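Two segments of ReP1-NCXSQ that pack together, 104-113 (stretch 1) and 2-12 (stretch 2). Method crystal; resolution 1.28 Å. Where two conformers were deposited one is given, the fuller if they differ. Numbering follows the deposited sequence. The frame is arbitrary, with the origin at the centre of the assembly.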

# COMPACT_ATOMS: atom_id res chain seq x y z
N SER A 104 2.61 -2.67 -5.65
CA SER A 104 2.21 -4.06 -5.84
C SER A 104 2.17 -4.79 -4.50
O SER A 104 2.98 -4.52 -3.61
CB SER A 104 3.17 -4.78 -6.78
OG SER A 104 4.47 -4.84 -6.24
N ARG A 105 1.22 -5.71 -4.38
CA ARG A 105 1.10 -6.55 -3.19
C ARG A 105 0.94 -7.99 -3.65
O ARG A 105 0.17 -8.27 -4.56
CB ARG A 105 -0.14 -6.18 -2.38
CG ARG A 105 -0.07 -4.85 -1.65
CD ARG A 105 -1.42 -4.56 -1.05
NE ARG A 105 -1.51 -3.35 -0.24
CZ ARG A 105 -1.74 -2.14 -0.72
NH1 ARG A 105 -1.81 -1.94 -2.03
NH2 ARG A 105 -1.86 -1.11 0.11
N GLU A 106 1.67 -8.90 -3.02
CA GLU A 106 1.45 -10.31 -3.29
C GLU A 106 1.93 -11.11 -2.10
O GLU A 106 2.86 -10.70 -1.40
CB GLU A 106 2.14 -10.76 -4.57
CG GLU A 106 3.64 -10.95 -4.48
CD GLU A 106 4.23 -11.54 -5.77
OE1 GLU A 106 3.70 -12.54 -6.29
OE2 GLU A 106 5.23 -10.99 -6.27
N VAL A 107 1.29 -12.25 -1.87
CA VAL A 107 1.69 -13.12 -0.76
C VAL A 107 2.65 -14.18 -1.27
O VAL A 107 2.38 -14.88 -2.26
CB VAL A 107 0.48 -13.79 -0.08
CG1 VAL A 107 0.92 -14.54 1.18
CG2 VAL A 107 -0.56 -12.75 0.27
N LYS A 108 3.81 -14.25 -0.62
CA LYS A 108 4.87 -15.19 -0.96
C LYS A 108 5.35 -15.81 0.34
O LYS A 108 5.70 -15.08 1.28
CB LYS A 108 6.03 -14.46 -1.62
CG LYS A 108 5.63 -13.52 -2.74
CD LYS A 108 6.83 -12.81 -3.35
N ASP A 109 5.37 -17.14 0.40
CA ASP A 109 5.80 -17.85 1.60
C ASP A 109 5.05 -17.35 2.85
O ASP A 109 5.63 -17.25 3.94
CB ASP A 109 7.32 -17.73 1.77
CG ASP A 109 7.91 -18.85 2.64
OD1 ASP A 109 7.30 -19.93 2.75
OD2 ASP A 109 9.01 -18.64 3.21
N GLY A 110 3.77 -17.04 2.68
CA GLY A 110 2.91 -16.65 3.80
C GLY A 110 2.90 -15.18 4.19
O GLY A 110 2.09 -14.76 5.00
N LYS A 111 3.81 -14.41 3.60
CA LYS A 111 4.02 -13.00 3.91
C LYS A 111 3.65 -12.09 2.76
O LYS A 111 3.87 -12.43 1.60
CB LYS A 111 5.47 -12.77 4.29
CG LYS A 111 5.82 -13.53 5.53
CD LYS A 111 7.08 -13.06 6.17
CE LYS A 111 7.31 -13.86 7.44
NZ LYS A 111 8.68 -13.67 7.93
N MET A 112 3.08 -10.94 3.08
CA MET A 112 2.71 -10.00 2.03
C MET A 112 3.89 -9.12 1.71
O MET A 112 4.40 -8.40 2.57
CB MET A 112 1.51 -9.16 2.45
CG MET A 112 1.10 -8.16 1.38
SD MET A 112 -0.37 -7.17 1.73
CE MET A 112 0.17 -6.17 3.11
N HIS A 113 4.35 -9.20 0.46
CA HIS A 113 5.38 -8.31 -0.05
C HIS A 113 4.72 -7.15 -0.76
O HIS A 113 4.00 -7.35 -1.74
CB HIS A 113 6.29 -9.04 -1.03
CG HIS A 113 7.14 -10.08 -0.40
ND1 HIS A 113 8.51 -10.11 -0.54
CD2 HIS A 113 6.82 -11.12 0.41
CE1 HIS A 113 9.00 -11.14 0.14
NE2 HIS A 113 7.99 -11.76 0.73
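Stretch 2 2-12: ADLAGKWILES

A β-hairpin can be closed over from one side by a distant segment whose large side chains fill the gap between them, and ReP1-NCXSQ illustrates this with its N-terminal residues. Stretch 1 is the hairpin: strands 104-108 and 111-113 joined by a type I' turn from K108 to K111. Stretch 2 opens with a short 3-10 segment, 2-4, and from G6 runs extended, its strand crossing strand 111-113 at -70° with 8.4 Å between the axes at closest approach, and no backbone hydrogen bond joins the two stretches; the contact is made mainly by side chains.

D3 points toward the hairpin; its OD1 lies 3.5 Å from V107 CB, and a water bridges its OD2 (2.9 Å) to V107 N (2.8 Å). L4 leaves its backbone sideways, yet its end reaches in, with CD2 3.6 Å from both V107 CG2 and M112 SD. A5 turns away. G6 has phi 128°, where a CB would jam against the preceding carbonyl.

W8 is held by NE1 donating to L4 O (2.9 Å), and M112 covers one face of its indole: CB sits 3.7 Å from the six-membered ring centroid, SD 4.1 Å from the five-membered one. G110 O meets the ring edge, 3.6 Å from W8 CZ3. I9 faces away; E11 then closes the contact, its OE1 accepting a salt-bridged hydrogen bond from K111 NZ at 2.8 Å.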

# COMPACT_ATOMS: atom_id res chain seq x y z
N ALA A 2 -6.28 -13.45 -4.32
CA ALA A 2 -7.36 -13.57 -3.33
C ALA A 2 -6.87 -13.77 -1.89
O ALA A 2 -7.58 -13.41 -0.94
CB ALA A 2 -8.30 -14.70 -3.72
N ASP A 3 -5.69 -14.34 -1.72
CA ASP A 3 -5.15 -14.56 -0.39
C ASP A 3 -4.59 -13.31 0.29
O ASP A 3 -4.12 -13.37 1.43
CB ASP A 3 -4.12 -15.69 -0.38
CG ASP A 3 -2.99 -15.50 -1.39
OD1 ASP A 3 -1.92 -16.10 -1.15
OD2 ASP A 3 -3.14 -14.78 -2.41
N LEU A 4 -4.64 -12.16 -0.38
CA LEU A 4 -4.29 -10.90 0.26
C LEU A 4 -5.31 -10.53 1.33
O LEU A 4 -5.03 -9.72 2.20
CB LEU A 4 -4.14 -9.79 -0.78
CG LEU A 4 -2.83 -9.82 -1.58
CD1 LEU A 4 -2.94 -8.92 -2.80
CD2 LEU A 4 -1.63 -9.44 -0.70
N ALA A 5 -6.50 -11.12 1.26
CA ALA A 5 -7.53 -10.86 2.27
C ALA A 5 -7.03 -11.20 3.67
O ALA A 5 -6.36 -12.21 3.88
CB ALA A 5 -8.81 -11.66 1.96
N GLY A 6 -7.37 -10.33 4.61
CA GLY A 6 -7.10 -10.58 6.02
C GLY A 6 -6.38 -9.40 6.64
O GLY A 6 -6.48 -8.27 6.15
N LYS A 7 -5.67 -9.65 7.73
CA LYS A 7 -4.96 -8.60 8.44
C LYS A 7 -3.47 -8.86 8.43
O LYS A 7 -3.02 -10.01 8.53
CB LYS A 7 -5.49 -8.50 9.88
CG LYS A 7 -4.84 -7.40 10.70
CD LYS A 7 -5.56 -7.20 12.02
CE LYS A 7 -4.95 -6.03 12.75
NZ LYS A 7 -5.66 -5.82 14.03
N TRP A 8 -2.70 -7.78 8.32
CA TRP A 8 -1.26 -7.82 8.11
C TRP A 8 -0.61 -6.77 8.99
O TRP A 8 -1.18 -5.71 9.20
CB TRP A 8 -0.95 -7.46 6.65
CG TRP A 8 -1.57 -8.40 5.67
CD1 TRP A 8 -2.74 -8.23 4.97
CD2 TRP A 8 -1.05 -9.67 5.28
NE1 TRP A 8 -2.97 -9.32 4.16
CE2 TRP A 8 -1.95 -10.22 4.34
CE3 TRP A 8 0.09 -10.39 5.63
CZ2 TRP A 8 -1.73 -11.47 3.74
CZ3 TRP A 8 0.31 -11.62 5.04
CH2 TRP A 8 -0.60 -12.15 4.11
N ILE A 9 0.59 -7.04 9.48
CA ILE A 9 1.34 -6.04 10.25
C ILE A 9 2.79 -5.96 9.75
O ILE A 9 3.38 -6.98 9.40
CB ILE A 9 1.24 -6.33 11.77
CG1 ILE A 9 1.74 -5.13 12.58
CG2 ILE A 9 1.97 -7.63 12.13
CD1 ILE A 9 1.29 -5.17 14.04
N LEU A 10 3.34 -4.75 9.68
CA LEU A 10 4.66 -4.58 9.08
C LEU A 10 5.72 -5.35 9.85
O LEU A 10 5.79 -5.25 11.07
CB LEU A 10 5.04 -3.10 9.09
CG LEU A 10 6.36 -2.78 8.39
CD1 LEU A 10 6.22 -2.95 6.88
CD2 LEU A 10 6.85 -1.37 8.75
N GLU A 11 6.56 -6.08 9.12
CA GLU A 11 7.70 -6.78 9.71
C GLU A 11 9.05 -6.19 9.31
O GLU A 11 9.94 -6.05 10.15
CB GLU A 11 7.65 -8.27 9.35
CG GLU A 11 8.79 -9.09 9.93
CD GLU A 11 8.65 -10.57 9.62
OE1 GLU A 11 8.62 -10.93 8.42
OE2 GLU A 11 8.53 -11.36 10.57
N SER A 12 9.21 -5.83 8.04
CA SER A 12 10.48 -5.27 7.57
C SER A 12 10.25 -4.24 6.48
O SER A 12 9.24 -4.28 5.77
CB SER A 12 11.42 -6.37 7.07
OG SER A 12 10.87 -7.03 5.95
O HOH W 1 -1.13 -12.91 -3.18